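Local coordinates for oxidoreductase (Bordetella pertussis, PDB 3Q2K), which probably uses NAD to oxidise the sugar of UDP-N-acetylglucosaminuronic acid, a step required for making 2,3-diacetamido-2,3-dideoxy-D-mannuronic acid, at residues G116-S121 with A142-F147; N155-L160 with Y311-V316. One frame throughout, in Å; residues are numbered along the deposited sequence.

Interaction 1 of 2, residues G116-S121 with A142-F147; sequences GRHVVS and AGVRLF
V119 and V120 pair in parallel register with L146 and F147, the two chain directions lying 9° apart and the paired CA atoms of V120 and F147 separated by 4.7 Å. The ladder has three backbone bonds: V119 N to R145 O, F147 N to V119 O at 2.8 Å, and S121 N to F147 O, also 2.8 Å. A side chain extends it at the entry to the strands. A chi1 of -53° swings the H118 ring beside its own backbone N, and the rotation about CB-CG turns ND1 to the R145 backbone N, which donates to it over 3.0 Å and lies only 3° out of the ring plane. That bond marks ND1 as an unprotonated acceptor here. The R145 chain bends at chi2 and carries its guanidinium away to a salt bridge with E337. Before it, V144 sets its CB 3.5 Å from R117 O. On one face V119 CG1 and L146 CD1 run side by side, 3.9 Å apart, and V119 also packs on A109 and V112 of helix 105-114. On the other, V120 CG2 meets F147 CD2 obliquely, and helix 321-333 borders the phenyl ring through Y324 and C331. The strands belong to a beta-alpha-beta unit of the Rossmann fold, crossed over by helix 129-142, whose end G143 closes in a Schellman motif. Chemically, the imidazole supplies an acceptor where the backbone ladder has yet to begin, tying the R145 amide into the pairing.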
loop_
_atom_site.group_PDB
_atom_site.type_symbol
_atom_site.label_atom_id
_atom_site.label_comp_id
_atom_site.label_asym_id
_atom_site.label_seq_id
_atom_site.Cartn_x
_atom_site.Cartn_y
_atom_site.Cartn_z
ATOM N N GLY C 116 46.456 -3.356 1.099
ATOM C CA GLY C 116 46.864 -4.377 0.144
ATOM C C GLY C 116 46.971 -5.802 0.638
ATOM O O GLY C 116 47.678 -6.590 0.011
ATOM N N ARG C 117 46.299 -6.177 1.724
ATOM C CA ARG C 117 46.305 -7.584 2.121
ATOM C C ARG C 117 44.928 -8.246 2.074
ATOM O O ARG C 117 43.875 -7.606 2.040
ATOM C CB ARG C 117 46.899 -7.797 3.516
ATOM C CG ARG C 117 47.736 -6.651 4.046
ATOM C CD ARG C 117 49.220 -6.742 3.723
ATOM N NE ARG C 117 49.812 -5.529 4.279
ATOM C CZ ARG C 117 50.163 -5.401 5.553
ATOM N NH1 ARG C 117 50.025 -6.439 6.368
ATOM N NH2 ARG C 117 50.667 -4.260 6.006
ATOM N N HIS C 118 44.942 -9.571 2.108
ATOM C CA HIS C 118 43.704 -10.339 2.092
ATOM C C HIS C 118 42.940 -10.182 3.404
ATOM O O HIS C 118 43.548 -9.799 4.406
ATOM C CB HIS C 118 44.059 -11.802 1.831
ATOM C CG HIS C 118 44.913 -11.954 0.615
ATOM N ND1 HIS C 118 44.439 -11.659 -0.645
ATOM C CD2 HIS C 118 46.222 -12.272 0.473
ATOM C CE1 HIS C 118 45.416 -11.817 -1.521
ATOM N NE2 HIS C 118 46.497 -12.209 -0.871
ATOM N N VAL C 119 41.634 -10.444 3.390
ATOM C CA VAL C 119 40.792 -10.286 4.574
ATOM C C VAL C 119 40.019 -11.576 4.793
ATOM O O VAL C 119 39.438 -12.112 3.850
ATOM C CB VAL C 119 39.703 -9.223 4.374
ATOM C CG1 VAL C 119 38.706 -9.249 5.537
ATOM C CG2 VAL C 119 40.336 -7.867 4.110
ATOM N N VAL C 120 40.089 -12.086 6.018
ATOM C CA VAL C 120 39.188 -13.155 6.433
ATOM C C VAL C 120 38.236 -12.527 7.442
ATOM O O VAL C 120 38.645 -12.261 8.570
ATOM C CB VAL C 120 39.906 -14.373 7.043
ATOM C CG1 VAL C 120 38.906 -15.454 7.413
ATOM C CG2 VAL C 120 40.918 -14.953 6.068
ATOM N N SER C 121 37.005 -12.224 7.039
ATOM C CA SER C 121 36.078 -11.588 7.978
ATOM C C SER C 121 35.236 -12.621 8.715
ATOM O O SER C 121 34.747 -13.560 8.078
ATOM C CB SER C 121 35.121 -10.644 7.245
ATOM O OG SER C 121 34.300 -9.968 8.177
ATOM N N ALA C 142 40.932 -3.499 -4.703
ATOM C CA ALA C 142 42.319 -3.716 -4.290
ATOM C C ALA C 142 42.887 -5.008 -4.869
ATOM O O ALA C 142 44.062 -5.286 -4.673
ATOM C CB ALA C 142 42.476 -3.748 -2.786
ATOM N N GLY C 143 42.104 -5.833 -5.552
ATOM C CA GLY C 143 42.647 -7.095 -6.039
ATOM C C GLY C 143 43.025 -8.008 -4.890
ATOM O O GLY C 143 43.898 -8.857 -5.045
ATOM N N VAL C 144 42.386 -7.888 -3.729
ATOM C CA VAL C 144 42.702 -8.830 -2.665
ATOM C C VAL C 144 41.555 -9.819 -2.483
ATOM O O VAL C 144 40.443 -9.554 -2.924
ATOM C CB VAL C 144 43.045 -8.120 -1.338
ATOM C CG1 VAL C 144 44.336 -7.311 -1.478
ATOM C CG2 VAL C 144 41.917 -7.214 -0.875
ATOM N N ARG C 145 41.818 -10.971 -1.879
ATOM C CA ARG C 145 40.813 -11.938 -1.449
ATOM C C ARG C 145 40.017 -11.420 -0.254
ATOM O O ARG C 145 40.586 -10.871 0.691
ATOM C CB ARG C 145 41.591 -13.122 -0.876
ATOM C CG ARG C 145 41.304 -14.455 -1.518
ATOM C CD ARG C 145 41.523 -14.275 -3.000
ATOM N NE ARG C 145 40.996 -15.449 -3.681
ATOM C CZ ARG C 145 41.046 -15.599 -4.999
ATOM N NH1 ARG C 145 41.627 -14.664 -5.734
ATOM N NH2 ARG C 145 40.541 -16.685 -5.563
ATOM N N LEU C 146 38.707 -11.644 -0.261
ATOM C CA LEU C 146 37.869 -11.399 0.907
ATOM C C LEU C 146 37.164 -12.718 1.193
ATOM O O LEU C 146 36.420 -13.180 0.329
ATOM C CB LEU C 146 36.836 -10.319 0.576
ATOM C CG LEU C 146 35.620 -10.236 1.486
ATOM C CD1 LEU C 146 36.052 -10.338 2.943
ATOM C CD2 LEU C 146 34.826 -8.964 1.209
ATOM N N PHE C 147 37.431 -13.350 2.334
ATOM C CA PHE C 147 36.741 -14.589 2.700
ATOM C C PHE C 147 35.775 -14.274 3.844
ATOM O O PHE C 147 36.026 -13.373 4.634
ATOM C CB PHE C 147 37.676 -15.675 3.229
ATOM C CG PHE C 147 38.849 -15.977 2.341
ATOM C CD1 PHE C 147 38.847 -17.106 1.540
ATOM C CD2 PHE C 147 39.964 -15.154 2.335
ATOM C CE1 PHE C 147 39.915 -17.402 0.715
ATOM C CE2 PHE C 147 41.046 -15.460 1.534
ATOM C CZ PHE C 147 41.012 -16.565 0.706
#

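Interaction 2 of 2, residues N155-L160 with Y311-V316; sequences NATLQL and YETTSV
Within 311-316, E312 and T313 meet the start of helix 156-166; A309 and N310 of the same helix continue the packing. First in sequence, E312 holds its side chain extended and lays its carboxylate beside the A156 methyl, with CD 3.8 Å from CB. One water joins the same two residues, accepting from A156 N at 3.0 Å and donating to E312 OE1 at 3.3 Å. T313 follows and carries the direct bond. Its chi1 of -46° sets OG1 beside its own backbone N and in front of the opening turn, where T157 N donates to it over 3.0 Å at an N-H...O angle of 157°. The A156 amide is also near OG1, but its angle is too poor for a bond. T313 OG1 is hydrogen-bonded to A309 O as well, so two bonds fix the hydroxyl, while the T157 CG2 methyl approaches it to 3.4 Å. The hydroxyl of T157 itself pairs with V288 O. The short segments have axes 9.1 Å apart and N-to-C directions at 135°. The arrangement is a helix N-terminus whose first-turn amides, lacking acceptors within their own helix, are met by a threonine hydroxyl and a glutamate-held water from a sequence-remote helix of the C-terminal alpha/beta part.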
loop_
_atom_site.group_PDB
_atom_site.type_symbol
_atom_site.label_atom_id
_atom_site.label_comp_id
_atom_site.label_asym_id
_atom_site.label_seq_id
_atom_site.Cartn_x
_atom_site.Cartn_y
_atom_site.Cartn_z
ATOM N N ASN C 155 30.611 -28.844 7.494
ATOM C CA ASN C 155 30.013 -29.949 8.231
ATOM C C ASN C 155 29.774 -31.155 7.328
ATOM O O ASN C 155 29.111 -31.056 6.299
ATOM C CB ASN C 155 28.646 -29.534 8.767
ATOM C CG ASN C 155 28.767 -28.742 10.045
ATOM O OD1 ASN C 155 29.868 -28.336 10.405
ATOM N ND2 ASN C 155 27.643 -28.497 10.715
ATOM N N ALA C 156 30.260 -32.324 7.723
ATOM C CA ALA C 156 29.973 -33.515 6.929
ATOM C C ALA C 156 28.502 -33.788 6.662
ATOM O O ALA C 156 28.186 -34.229 5.554
ATOM C CB ALA C 156 30.609 -34.752 7.534
ATOM N N THR C 157 27.637 -33.599 7.657
ATOM C CA THR C 157 26.207 -33.794 7.417
ATOM C C THR C 157 25.664 -32.904 6.295
ATOM O O THR C 157 24.933 -33.383 5.432
ATOM C CB THR C 157 25.438 -33.424 8.686
ATOM O OG1 THR C 157 25.949 -32.147 9.092
ATOM C CG2 THR C 157 25.687 -34.470 9.781
ATOM N N LEU C 158 26.018 -31.621 6.290
ATOM C CA LEU C 158 25.414 -30.677 5.355
ATOM C C LEU C 158 26.068 -30.863 3.987
ATOM O O LEU C 158 25.414 -30.723 2.953
ATOM C CB LEU C 158 25.561 -29.237 5.858
ATOM C CG LEU C 158 24.781 -28.805 7.108
ATOM C CD1 LEU C 158 25.117 -27.401 7.617
ATOM C CD2 LEU C 158 23.275 -28.960 6.911
ATOM N N GLN C 159 27.346 -31.236 3.960
ATOM C CA GLN C 159 27.945 -31.666 2.698
ATOM C C GLN C 159 27.179 -32.782 1.995
ATOM O O GLN C 159 26.931 -32.730 0.791
ATOM C CB GLN C 159 29.410 -32.080 2.883
ATOM C CG GLN C 159 30.397 -30.924 2.792
ATOM C CD GLN C 159 30.205 -30.087 1.537
ATOM O OE1 GLN C 159 30.199 -30.618 0.427
ATOM N NE2 GLN C 159 30.026 -28.780 1.700
ATOM N N LEU C 160 26.773 -33.808 2.735
ATOM C CA LEU C 160 25.975 -34.864 2.109
ATOM C C LEU C 160 24.639 -34.337 1.588
ATOM O O LEU C 160 24.120 -34.766 0.560
ATOM C CB LEU C 160 25.650 -35.956 3.131
ATOM C CG LEU C 160 26.712 -36.963 3.572
ATOM C CD1 LEU C 160 26.133 -37.818 4.694
ATOM C CD2 LEU C 160 27.040 -37.824 2.374
ATOM N N TYR C 311 28.831 -38.672 13.183
ATOM C CA TYR C 311 29.801 -38.765 14.272
ATOM C C TYR C 311 30.867 -37.698 14.045
ATOM O O TYR C 311 31.288 -37.002 14.967
ATOM C CB TYR C 311 30.436 -40.145 14.462
ATOM C CG TYR C 311 31.573 -40.052 15.456
ATOM C CD1 TYR C 311 32.871 -39.801 15.028
ATOM C CD2 TYR C 311 31.338 -40.142 16.824
ATOM C CE1 TYR C 311 33.909 -39.686 15.934
ATOM C CE2 TYR C 311 32.373 -40.032 17.739
ATOM C CZ TYR C 311 33.654 -39.800 17.285
ATOM O OH TYR C 311 34.692 -39.682 18.181
ATOM N N GLU C 312 31.288 -37.577 12.791
ATOM C CA GLU C 312 32.251 -36.541 12.443
ATOM C C GLU C 312 31.794 -35.109 12.715
ATOM O O GLU C 312 32.519 -34.347 13.352
ATOM C CB GLU C 312 32.689 -36.716 10.990
ATOM C CG GLU C 312 33.564 -35.570 10.535
ATOM C CD GLU C 312 33.964 -35.709 9.080
ATOM O OE1 GLU C 312 34.505 -34.709 8.563
ATOM O OE2 GLU C 312 33.731 -36.777 8.471
ATOM N N THR C 313 30.606 -34.712 12.269
ATOM C CA THR C 313 30.215 -33.313 12.445
ATOM C C THR C 313 30.090 -33.004 13.932
ATOM O O THR C 313 30.506 -31.944 14.415
ATOM C CB THR C 313 28.889 -32.981 11.732
ATOM O OG1 THR C 313 28.930 -33.527 10.410
ATOM C CG2 THR C 313 28.654 -31.477 11.674
ATOM N N THR C 314 29.513 -33.968 14.645
ATOM C CA THR C 314 29.358 -33.834 16.090
ATOM C C THR C 314 30.683 -33.664 16.821
ATOM O O THR C 314 30.782 -32.855 17.748
ATOM C CB THR C 314 28.565 -34.989 16.717
ATOM O OG1 THR C 314 27.284 -35.039 16.082
ATOM C CG2 THR C 314 28.380 -34.733 18.203
ATOM N N SER C 315 31.679 -34.420 16.369
ATOM C CA SER C 315 33.000 -34.362 16.993
ATOM C C SER C 315 33.778 -33.057 16.826
ATOM O O SER C 315 34.774 -32.844 17.516
ATOM C CB SER C 315 33.869 -35.545 16.561
ATOM O OG SER C 315 34.984 -35.125 15.792
ATOM N N VAL C 316 33.370 -32.182 15.914
ATOM C CA VAL C 316 34.040 -30.888 15.827
ATOM C C VAL C 316 33.093 -29.755 16.198
ATOM O O VAL C 316 33.410 -28.574 16.038
ATOM C CB VAL C 316 34.651 -30.611 14.446
ATOM C CG1 VAL C 316 35.588 -31.753 14.065
ATOM C CG2 VAL C 316 33.527 -30.376 13.445
HETATM O O HOH W 1 32.409 -32.512 9.770
#

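Overall arrangement
Interaction 1 lies in the NAD-binding Rossmann domain, and interaction 2 joins the helix that follows strand 146-148 to helix 306-315 of the C-terminal alpha/beta part. They do not touch: their centres are 28 Å apart and their nearest atoms about 15 Å. Both lie near the bound ligands, but differently. In interaction 1 the S121 side chain is about 7 Å from the NADH and about 12 Å from the UDP-sugar, whereas in interaction 2 the N155 side chain is about 8 Å from the UDP-sugar and about 10 Å from the NADH. The chain between 147 and 155 includes Q151, an NADH-binding residue, and so links the two contacts past the cofactor.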